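Local coordinates for protein alcohol dehydrogenase (Thermus thermophilus, PDB 2EIH) that probably works as an NAD(P)-dependent oxidoreductase of the zinc-containing alcohol dehydrogenase family and binds zinc through four cysteines, at residues K28-R33 / A130-K135; R33-A38 / L139-A144; T153-V158 / K294-P299. One frame throughout, in Å; residues are numbered along the deposited sequence.

Contact 1: residues K28-R33 / A130-K135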
loop_
_atom_site.group_PDB
_atom_site.type_symbol
_atom_site.label_atom_id
_atom_site.label_comp_id
_atom_site.label_asym_id
_atom_site.label_seq_id
_atom_site.Cartn_x
_atom_site.Cartn_y
_atom_site.Cartn_z
ATOM N N LYS A 28 -18.142 0.940 31.558
ATOM C CA LYS A 28 -18.324 0.702 30.136
ATOM C C LYS A 28 -18.202 -0.780 29.837
ATOM O O LYS A 28 -17.727 -1.175 28.777
ATOM C CB LYS A 28 -17.285 1.479 29.327
ATOM C CG LYS A 28 -17.660 2.931 29.068
ATOM C CD LYS A 28 -16.582 3.636 28.268
ATOM C CE LYS A 28 -17.077 4.965 27.724
ATOM N NZ LYS A 28 -17.566 5.870 28.801
ATOM N N GLU A 29 -18.644 -1.604 30.776
ATOM C CA GLU A 29 -18.571 -3.041 30.601
ATOM C C GLU A 29 -19.939 -3.687 30.542
ATOM O O GLU A 29 -20.942 -3.084 30.911
ATOM C CB GLU A 29 -17.757 -3.655 31.734
ATOM C CG GLU A 29 -16.286 -3.396 31.619
ATOM C CD GLU A 29 -15.523 -3.974 32.775
ATOM O OE1 GLU A 29 -14.282 -4.088 32.668
ATOM O OE2 GLU A 29 -16.172 -4.311 33.791
ATOM N N VAL A 30 -19.964 -4.929 30.069
ATOM C CA VAL A 30 -21.202 -5.679 29.952
ATOM C C VAL A 30 -20.974 -7.143 30.314
ATOM O O VAL A 30 -19.920 -7.699 30.030
ATOM C CB VAL A 30 -21.791 -5.538 28.510
ATOM C CG1 VAL A 30 -20.708 -5.821 27.489
ATOM C CG2 VAL A 30 -22.978 -6.471 28.331
ATOM N N ARG A 31 -21.958 -7.742 30.979
ATOM C CA ARG A 31 -21.876 -9.141 31.370
ATOM C C ARG A 31 -22.698 -9.946 30.386
ATOM O O ARG A 31 -23.870 -9.656 30.151
ATOM C CB ARG A 31 -22.421 -9.362 32.784
ATOM C CG ARG A 31 -22.453 -10.831 33.221
ATOM C CD ARG A 31 -22.796 -10.970 34.693
ATOM N NE ARG A 31 -24.199 -10.709 34.981
ATOM C CZ ARG A 31 -24.622 -10.024 36.038
ATOM N NH1 ARG A 31 -23.747 -9.526 36.901
ATOM N NH2 ARG A 31 -25.918 -9.842 36.238
ATOM N N VAL A 32 -22.081 -10.966 29.816
ATOM C CA VAL A 32 -22.767 -11.795 28.849
ATOM C C VAL A 32 -23.117 -13.151 29.445
ATOM O O VAL A 32 -22.313 -13.753 30.153
ATOM C CB VAL A 32 -21.875 -11.999 27.608
ATOM C CG1 VAL A 32 -22.553 -12.930 26.624
ATOM C CG2 VAL A 32 -21.579 -10.653 26.965
ATOM N N ARG A 33 -24.331 -13.621 29.183
ATOM C CA ARG A 33 -24.721 -14.938 29.648
ATOM C C ARG A 33 -24.354 -15.808 28.448
ATOM O O ARG A 33 -24.975 -15.704 27.384
ATOM C CB ARG A 33 -26.215 -14.985 29.915
ATOM C CG ARG A 33 -26.677 -16.221 30.652
ATOM C CD ARG A 33 -28.113 -16.048 31.098
ATOM N NE ARG A 33 -29.054 -16.072 29.976
ATOM C CZ ARG A 33 -29.372 -17.180 29.311
ATOM N NH1 ARG A 33 -28.823 -18.346 29.660
ATOM N NH2 ARG A 33 -30.239 -17.136 28.310
ATOM N N ALA A 130 -16.461 -2.801 23.891
ATOM C CA ALA A 130 -15.718 -2.776 22.637
ATOM C C ALA A 130 -15.400 -4.185 22.133
ATOM O O ALA A 130 -15.003 -4.369 20.976
ATOM C CB ALA A 130 -14.422 -1.988 22.806
ATOM N N ASN A 131 -15.579 -5.179 22.995
ATOM C CA ASN A 131 -15.274 -6.547 22.624
ATOM C C ASN A 131 -16.515 -7.395 22.417
ATOM O O ASN A 131 -16.471 -8.609 22.570
ATOM C CB ASN A 131 -14.376 -7.173 23.693
ATOM C CG ASN A 131 -13.154 -6.337 23.990
ATOM O OD1 ASN A 131 -12.293 -6.736 24.770
ATOM N ND2 ASN A 131 -13.073 -5.167 23.382
ATOM N N LEU A 132 -17.609 -6.742 22.048
ATOM C CA LEU A 132 -18.875 -7.414 21.817
ATOM C C LEU A 132 -19.454 -7.055 20.451
ATOM O O LEU A 132 -19.569 -5.877 20.114
ATOM C CB LEU A 132 -19.874 -6.998 22.888
ATOM C CG LEU A 132 -20.453 -8.070 23.797
ATOM C CD1 LEU A 132 -19.341 -8.818 24.486
ATOM C CD2 LEU A 132 -21.387 -7.420 24.788
ATOM N N ALA A 133 -19.828 -8.062 19.672
ATOM C CA ALA A 133 -20.415 -7.829 18.358
ATOM C C ALA A 133 -21.738 -8.572 18.272
ATOM O O ALA A 133 -21.931 -9.588 18.932
ATOM C CB ALA A 133 -19.473 -8.302 17.266
ATOM N N PRO A 134 -22.674 -8.071 17.454
ATOM C CA PRO A 134 -23.979 -8.725 17.313
ATOM C C PRO A 134 -23.824 -10.078 16.646
ATOM O O PRO A 134 -23.085 -10.220 15.666
ATOM C CB PRO A 134 -24.762 -7.745 16.446
ATOM C CG PRO A 134 -23.690 -7.208 15.547
ATOM C CD PRO A 134 -22.559 -6.935 16.524
ATOM N N LYS A 135 -24.496 -11.074 17.208
ATOM C CA LYS A 135 -24.448 -12.417 16.670
ATOM C C LYS A 135 -25.350 -12.519 15.461
ATOM O O LYS A 135 -26.522 -12.132 15.510
ATOM C CB LYS A 135 -24.925 -13.442 17.704
ATOM C CG LYS A 135 -25.281 -14.799 17.105
ATOM C CD LYS A 135 -26.156 -15.615 18.050
ATOM C CE LYS A 135 -26.759 -16.840 17.364
ATOM N NZ LYS A 135 -27.689 -16.451 16.273
#
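V30 and V32 meet L132 in a small, wholly apolar contact in the buried core between strand 29-38 and strand 132-134. The two strands are not hydrogen-bonded to each other: their nearest CA atoms, those of V30 and L132, are 8.6 Å apart, and side chains fill the space between. The L132 and V30 methyls meet end to end, while V32 and L132 pass alongside, pointing opposite ways. L132 CD1 meets V32 alone, 3.8 Å from its CG2; L132 CD2 lies between both valines, 3.9 Å from V32 CG2. With V32 chi1 at 177°, CG2 falls anti to the carbonyl carbon, beside the backbone N, and from there meets L132. This is core packing of the GroES-like domain, across the interior of a curled sheet: strand 29-38 pairs with strands 64-72 and 124-128, and strand 132-134 with strand 84-91. V69 and V72 also pack on V30, and L132 packs on L127, V85 and F79. L132 CD2 is modelled 3.2 Å from V30 CG1, tighter than a normal methyl contact, and as L132 chi1 is far from staggered (-119°), its exact placement is doubtful. R31, between the two valines, points away and forms salt bridges with D70 and E24.

Contact 2: residues R33-A38 / L139-A144; sequences RLKAAA and LSFEEA
A classic beta bulge at K35 and A36, both facing S66, receives the first turn of helix 141-146, with K35 laid over one face of the F141 ring and the A36 methyl set against the helix backbone. At K35 the chain turns a corner, so that the parts of strand 29-38 before and after it lie on different faces of the curled sheet of the GroES-like domain. The helix start is fixed by a capping box: E143 N donates to S140 OG at 3.1 Å, and S140 N returns a nearly straight bond (167°) to E143 OE2 at 3.0 Å. Across the contact, the K35 aliphatic chain runs over the ring in a CH-pi interaction. Its CG stands 3.6 Å from the F141 ring centroid, only 5° off the normal, and its CB is 3.6 Å from F141 CG. Bends at chi2 (-54°) and chi4 carry the chain across the ring and bring K35 NZ to 3.9 Å from F141 CE2. From the opposite face K135 makes a cation-pi contact, so the ring is sandwiched between two lysines. E142 OE2 is held by Q341 NE2, and OE1 accepts from S140 OG. The A36 CB packs 3.9 Å from E142 CA and 3.6 Å from F141 O, the carbonyl oxygen that also accepts a hydrogen bond from S66 OG.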
loop_
_atom_site.group_PDB
_atom_site.type_symbol
_atom_site.label_atom_id
_atom_site.label_comp_id
_atom_site.label_asym_id
_atom_site.label_seq_id
_atom_site.Cartn_x
_atom_site.Cartn_y
_atom_site.Cartn_z
ATOM N N ARG A 33 -24.331 -13.621 29.183
ATOM C CA ARG A 33 -24.721 -14.938 29.648
ATOM C C ARG A 33 -24.354 -15.808 28.448
ATOM O O ARG A 33 -24.975 -15.704 27.384
ATOM C CB ARG A 33 -26.215 -14.985 29.915
ATOM C CG ARG A 33 -26.677 -16.221 30.652
ATOM C CD ARG A 33 -28.113 -16.048 31.098
ATOM N NE ARG A 33 -29.054 -16.072 29.976
ATOM C CZ ARG A 33 -29.372 -17.180 29.311
ATOM N NH1 ARG A 33 -28.823 -18.346 29.660
ATOM N NH2 ARG A 33 -30.239 -17.136 28.310
ATOM N N LEU A 34 -23.324 -16.634 28.616
ATOM C CA LEU A 34 -22.819 -17.501 27.548
ATOM C C LEU A 34 -23.718 -18.680 27.164
ATOM O O LEU A 34 -24.426 -19.241 27.994
ATOM C CB LEU A 34 -21.433 -18.024 27.937
ATOM C CG LEU A 34 -20.356 -16.937 28.028
ATOM C CD1 LEU A 34 -19.198 -17.382 28.900
ATOM C CD2 LEU A 34 -19.885 -16.586 26.631
ATOM N N LYS A 35 -23.669 -19.042 25.889
ATOM C CA LYS A 35 -24.445 -20.150 25.358
ATOM C C LYS A 35 -23.491 -21.217 24.825
ATOM O O LYS A 35 -23.754 -22.419 24.899
ATOM C CB LYS A 35 -25.363 -19.664 24.222
ATOM C CG LYS A 35 -26.635 -18.911 24.659
ATOM C CD LYS A 35 -27.449 -19.725 25.661
ATOM C CE LYS A 35 -28.861 -19.176 25.898
ATOM N NZ LYS A 35 -29.864 -19.621 24.880
ATOM N N ALA A 36 -22.372 -20.755 24.292
ATOM C CA ALA A 36 -21.379 -21.644 23.743
ATOM C C ALA A 36 -19.996 -21.028 23.862
ATOM O O ALA A 36 -19.827 -19.814 23.727
ATOM C CB ALA A 36 -21.699 -21.933 22.277
ATOM N N ALA A 37 -19.010 -21.867 24.148
ATOM C CA ALA A 37 -17.629 -21.422 24.240
ATOM C C ALA A 37 -16.874 -22.345 23.306
ATOM O O ALA A 37 -16.949 -23.573 23.431
ATOM C CB ALA A 37 -17.112 -21.565 25.653
ATOM N N ALA A 38 -16.168 -21.751 22.355
ATOM C CA ALA A 38 -15.404 -22.525 21.397
ATOM C C ALA A 38 -14.020 -22.752 21.961
ATOM O O ALA A 38 -13.466 -21.886 22.633
ATOM C CB ALA A 38 -15.314 -21.785 20.062
ATOM N N LEU A 139 -27.319 -17.996 12.390
ATOM C CA LEU A 139 -26.471 -19.027 13.003
ATOM C C LEU A 139 -26.901 -19.529 14.371
ATOM O O LEU A 139 -27.596 -18.828 15.114
ATOM C CB LEU A 139 -25.034 -18.530 13.141
ATOM C CG LEU A 139 -24.187 -18.225 11.906
ATOM C CD1 LEU A 139 -22.785 -17.930 12.390
ATOM C CD2 LEU A 139 -24.190 -19.398 10.934
ATOM N N SER A 140 -26.479 -20.747 14.708
ATOM C CA SER A 140 -26.786 -21.309 16.025
ATOM C C SER A 140 -25.709 -20.762 16.931
ATOM O O SER A 140 -24.647 -20.360 16.465
ATOM C CB SER A 140 -26.662 -22.822 16.027
ATOM O OG SER A 140 -25.293 -23.172 16.077
ATOM N N PHE A 141 -25.964 -20.758 18.226
ATOM C CA PHE A 141 -24.960 -20.249 19.148
ATOM C C PHE A 141 -23.585 -20.973 19.025
ATOM O O PHE A 141 -22.539 -20.329 19.157
ATOM C CB PHE A 141 -25.512 -20.309 20.575
ATOM C CG PHE A 141 -26.493 -19.208 20.886
ATOM C CD1 PHE A 141 -26.061 -17.893 21.037
ATOM C CD2 PHE A 141 -27.850 -19.483 21.035
ATOM C CE1 PHE A 141 -26.966 -16.882 21.334
ATOM C CE2 PHE A 141 -28.760 -18.471 21.331
ATOM C CZ PHE A 141 -28.321 -17.175 21.483
ATOM N N GLU A 142 -23.572 -22.279 18.744
ATOM C CA GLU A 142 -22.301 -23.004 18.623
ATOM C C GLU A 142 -21.549 -22.592 17.361
ATOM O O GLU A 142 -20.321 -22.599 17.334
ATOM C CB GLU A 142 -22.515 -24.523 18.600
ATOM C CG GLU A 142 -23.134 -25.097 19.870
ATOM C CD GLU A 142 -24.647 -24.954 19.916
ATOM O OE1 GLU A 142 -25.206 -24.194 19.095
ATOM O OE2 GLU A 142 -25.273 -25.615 20.775
ATOM N N GLU A 143 -22.293 -22.250 16.315
ATOM C CA GLU A 143 -21.699 -21.826 15.056
ATOM C C GLU A 143 -21.101 -20.429 15.257
ATOM O O GLU A 143 -19.969 -20.140 14.832
ATOM C CB GLU A 143 -22.776 -21.813 13.958
ATOM C CG GLU A 143 -23.216 -23.188 13.458
ATOM C CD GLU A 143 -24.322 -23.131 12.399
ATOM O OE1 GLU A 143 -24.379 -24.043 11.552
ATOM O OE2 GLU A 143 -25.104 -22.159 12.403
ATOM N N ALA A 144 -21.854 -19.570 15.943
ATOM C CA ALA A 144 -21.408 -18.209 16.228
ATOM C C ALA A 144 -20.117 -18.237 17.054
ATOM O O ALA A 144 -19.116 -17.607 16.677
ATOM C CB ALA A 144 -22.496 -17.454 16.970
#

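Contact 3: residues T153-V158 / K294-P299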
loop_
_atom_site.group_PDB
_atom_site.type_symbol
_atom_site.label_atom_id
_atom_site.label_comp_id
_atom_site.label_asym_id
_atom_site.label_seq_id
_atom_site.Cartn_x
_atom_site.Cartn_y
_atom_site.Cartn_z
ATOM N N THR A 153 -7.818 -14.601 12.655
ATOM C CA THR A 153 -6.455 -15.019 12.389
ATOM C C THR A 153 -6.274 -15.339 10.910
ATOM O O THR A 153 -5.278 -14.960 10.306
ATOM C CB THR A 153 -6.096 -16.252 13.232
ATOM O OG1 THR A 153 -6.180 -15.910 14.618
ATOM C CG2 THR A 153 -4.695 -16.741 12.910
ATOM N N ALA A 154 -7.248 -16.030 10.333
ATOM C CA ALA A 154 -7.192 -16.389 8.925
ATOM C C ALA A 154 -7.290 -15.139 8.054
ATOM O O ALA A 154 -6.696 -15.069 6.978
ATOM C CB ALA A 154 -8.332 -17.342 8.588
ATOM N N TRP A 155 -8.042 -14.152 8.519
ATOM C CA TRP A 155 -8.230 -12.934 7.749
ATOM C C TRP A 155 -6.962 -12.091 7.653
ATOM O O TRP A 155 -6.624 -11.599 6.575
ATOM C CB TRP A 155 -9.379 -12.120 8.344
ATOM C CG TRP A 155 -9.670 -10.863 7.584
ATOM C CD1 TRP A 155 -8.923 -9.724 7.565
ATOM C CD2 TRP A 155 -10.809 -10.613 6.752
ATOM N NE1 TRP A 155 -9.533 -8.775 6.787
ATOM C CE2 TRP A 155 -10.697 -9.291 6.279
ATOM C CE3 TRP A 155 -11.926 -11.371 6.377
ATOM C CZ2 TRP A 155 -11.649 -8.709 5.430
ATOM C CZ3 TRP A 155 -12.872 -10.801 5.539
ATOM C CH2 TRP A 155 -12.732 -9.472 5.080
ATOM N N GLN A 156 -6.259 -11.925 8.771
ATOM C CA GLN A 156 -5.027 -11.149 8.750
ATOM C C GLN A 156 -4.017 -11.829 7.842
ATOM O O GLN A 156 -3.307 -11.159 7.103
ATOM C CB GLN A 156 -4.422 -10.991 10.151
ATOM C CG GLN A 156 -3.194 -10.072 10.160
ATOM C CD GLN A 156 -2.732 -9.657 11.547
ATOM O OE1 GLN A 156 -1.801 -10.241 12.098
ATOM N NE2 GLN A 156 -3.392 -8.652 12.123
ATOM N N MET A 157 -3.961 -13.157 7.891
ATOM C CA MET A 157 -3.022 -13.899 7.059
ATOM C C MET A 157 -3.348 -13.773 5.567
ATOM O O MET A 157 -2.480 -13.425 4.765
ATOM C CB MET A 157 -2.996 -15.378 7.463
ATOM C CG MET A 157 -2.451 -15.631 8.861
ATOM S SD MET A 157 -2.335 -17.415 9.232
ATOM C CE MET A 157 -3.994 -17.751 9.511
ATOM N N VAL A 158 -4.603 -14.028 5.204
ATOM C CA VAL A 158 -5.060 -13.965 3.813
ATOM C C VAL A 158 -5.143 -12.542 3.250
ATOM O O VAL A 158 -4.503 -12.217 2.252
ATOM C CB VAL A 158 -6.452 -14.655 3.688
ATOM C CG1 VAL A 158 -6.990 -14.540 2.265
ATOM C CG2 VAL A 158 -6.328 -16.122 4.087
ATOM N N LYS A 294 -9.340 -5.877 15.899
ATOM C CA LYS A 294 -10.737 -6.053 16.275
ATOM C C LYS A 294 -11.712 -5.585 15.206
ATOM O O LYS A 294 -12.801 -6.129 15.067
ATOM C CB LYS A 294 -11.040 -5.301 17.569
ATOM C CG LYS A 294 -10.566 -5.975 18.819
ATOM C CD LYS A 294 -11.238 -5.349 20.036
ATOM C CE LYS A 294 -10.474 -4.135 20.542
ATOM N NZ LYS A 294 -9.154 -4.535 21.110
ATOM N N SER A 295 -11.318 -4.563 14.460
ATOM C CA SER A 295 -12.172 -4.004 13.418
ATOM C C SER A 295 -12.522 -5.022 12.342
ATOM O O SER A 295 -13.571 -4.932 11.716
ATOM C CB SER A 295 -11.484 -2.792 12.778
ATOM O OG SER A 295 -10.228 -3.161 12.207
ATOM N N ARG A 296 -11.640 -5.992 12.141
ATOM C CA ARG A 296 -11.848 -7.022 11.135
ATOM C C ARG A 296 -13.041 -7.940 11.413
ATOM O O ARG A 296 -13.537 -8.589 10.497
ATOM C CB ARG A 296 -10.591 -7.878 11.001
ATOM C CG ARG A 296 -9.333 -7.082 10.719
ATOM C CD ARG A 296 -9.369 -6.514 9.311
ATOM N NE ARG A 296 -8.106 -5.873 8.960
ATOM C CZ ARG A 296 -7.817 -4.600 9.199
ATOM N NH1 ARG A 296 -6.637 -4.120 8.841
ATOM N NH2 ARG A 296 -8.717 -3.809 9.773
ATOM N N LEU A 297 -13.503 -7.996 12.661
ATOM C CA LEU A 297 -14.623 -8.865 13.016
ATOM C C LEU A 297 -15.939 -8.404 12.402
ATOM O O LEU A 297 -16.877 -9.186 12.267
ATOM C CB LEU A 297 -14.784 -8.952 14.546
ATOM C CG LEU A 297 -15.188 -10.298 15.199
ATOM C CD1 LEU A 297 -16.154 -10.070 16.343
ATOM C CD2 LEU A 297 -15.804 -11.236 14.171
ATOM N N PHE A 298 -16.018 -7.127 12.046
ATOM C CA PHE A 298 -17.241 -6.574 11.453
ATOM C C PHE A 298 -17.480 -7.084 10.032
ATOM O O PHE A 298 -18.556 -7.599 9.724
ATOM C CB PHE A 298 -17.194 -5.045 11.493
ATOM C CG PHE A 298 -17.133 -4.494 12.890
ATOM C CD1 PHE A 298 -15.926 -4.473 13.593
ATOM C CD2 PHE A 298 -18.290 -4.045 13.526
ATOM C CE1 PHE A 298 -15.868 -4.014 14.917
ATOM C CE2 PHE A 298 -18.243 -3.585 14.845
ATOM C CZ PHE A 298 -17.023 -3.570 15.544
ATOM N N PRO A 299 -16.489 -6.938 9.138
ATOM C CA PRO A 299 -16.737 -7.451 7.788
ATOM C C PRO A 299 -16.972 -8.974 7.814
ATOM O O PRO A 299 -17.826 -9.491 7.096
ATOM C CB PRO A 299 -15.464 -7.072 7.029
ATOM C CG PRO A 299 -14.423 -7.042 8.086
ATOM C CD PRO A 299 -15.144 -6.344 9.227
#
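W155 lies against R296 and P299 where helix 148-161 packs on the 3-10 turn 294-296 and the first turn of helix 297-306, flanking the Rossmann-type nucleotide-binding domain of this dehydrogenase family. The nearest approach is made by the aliphatic part of the arginine: R296 CD is 3.4 Å from W155 NE1 and 3.7 Å from W155 CD1. The two side chains cross at about a right angle, with indole and guanidinium planes 63° apart, so the groups do not stack. R296 CB sits over one face of the indole. At the far end of the ring system P299 meets it at a slant, its CB 4.1 Å from W155 CH2. The indole reaches both residues because its CG is anti to the backbone N (chi1 -178°), which sends the ring out from helix 148-161. With an alanine in place of W155, R296 CD and P299 CB would probably lose the flat surface they rest against, and a gap is likely to open between the two segments. Beyond this first shell, I186, I300 and F303 also pack on the tryptophan, as does R165 of the third subunit. The 294-299 side packs on the second subunit, P299 on its E97, so the contact lies at subunit interfaces. The R296 guanidinium is anchored back on the tryptophan's own helix: the chain bends at chi2 (-70°), and NE forms a salt bridge with D160 OD2.

From the N terminus, strand 29-38 supplies the first halves of contacts 1 and 2, which share R33. Contact 1 closes a loop of 96 residues that includes the zinc-binding cysteines, and contact 2 a loop of 100; the two loops cross, since 33-38 precedes 130-135 and 139-144 follows it. They also touch, through K135 CD and F141 CE1, joining the loop just after strand 132-134 to helix 141-146 on the curled sheet. Contact 3 opens only afterwards, in the following helix, 148-161, and closes a loop of 135 residues that holds the whole six-stranded parallel sheet. Its segment 294-299 returns to contact 1, where K294 packs on N131 and L297 on A133, tying the two domains together.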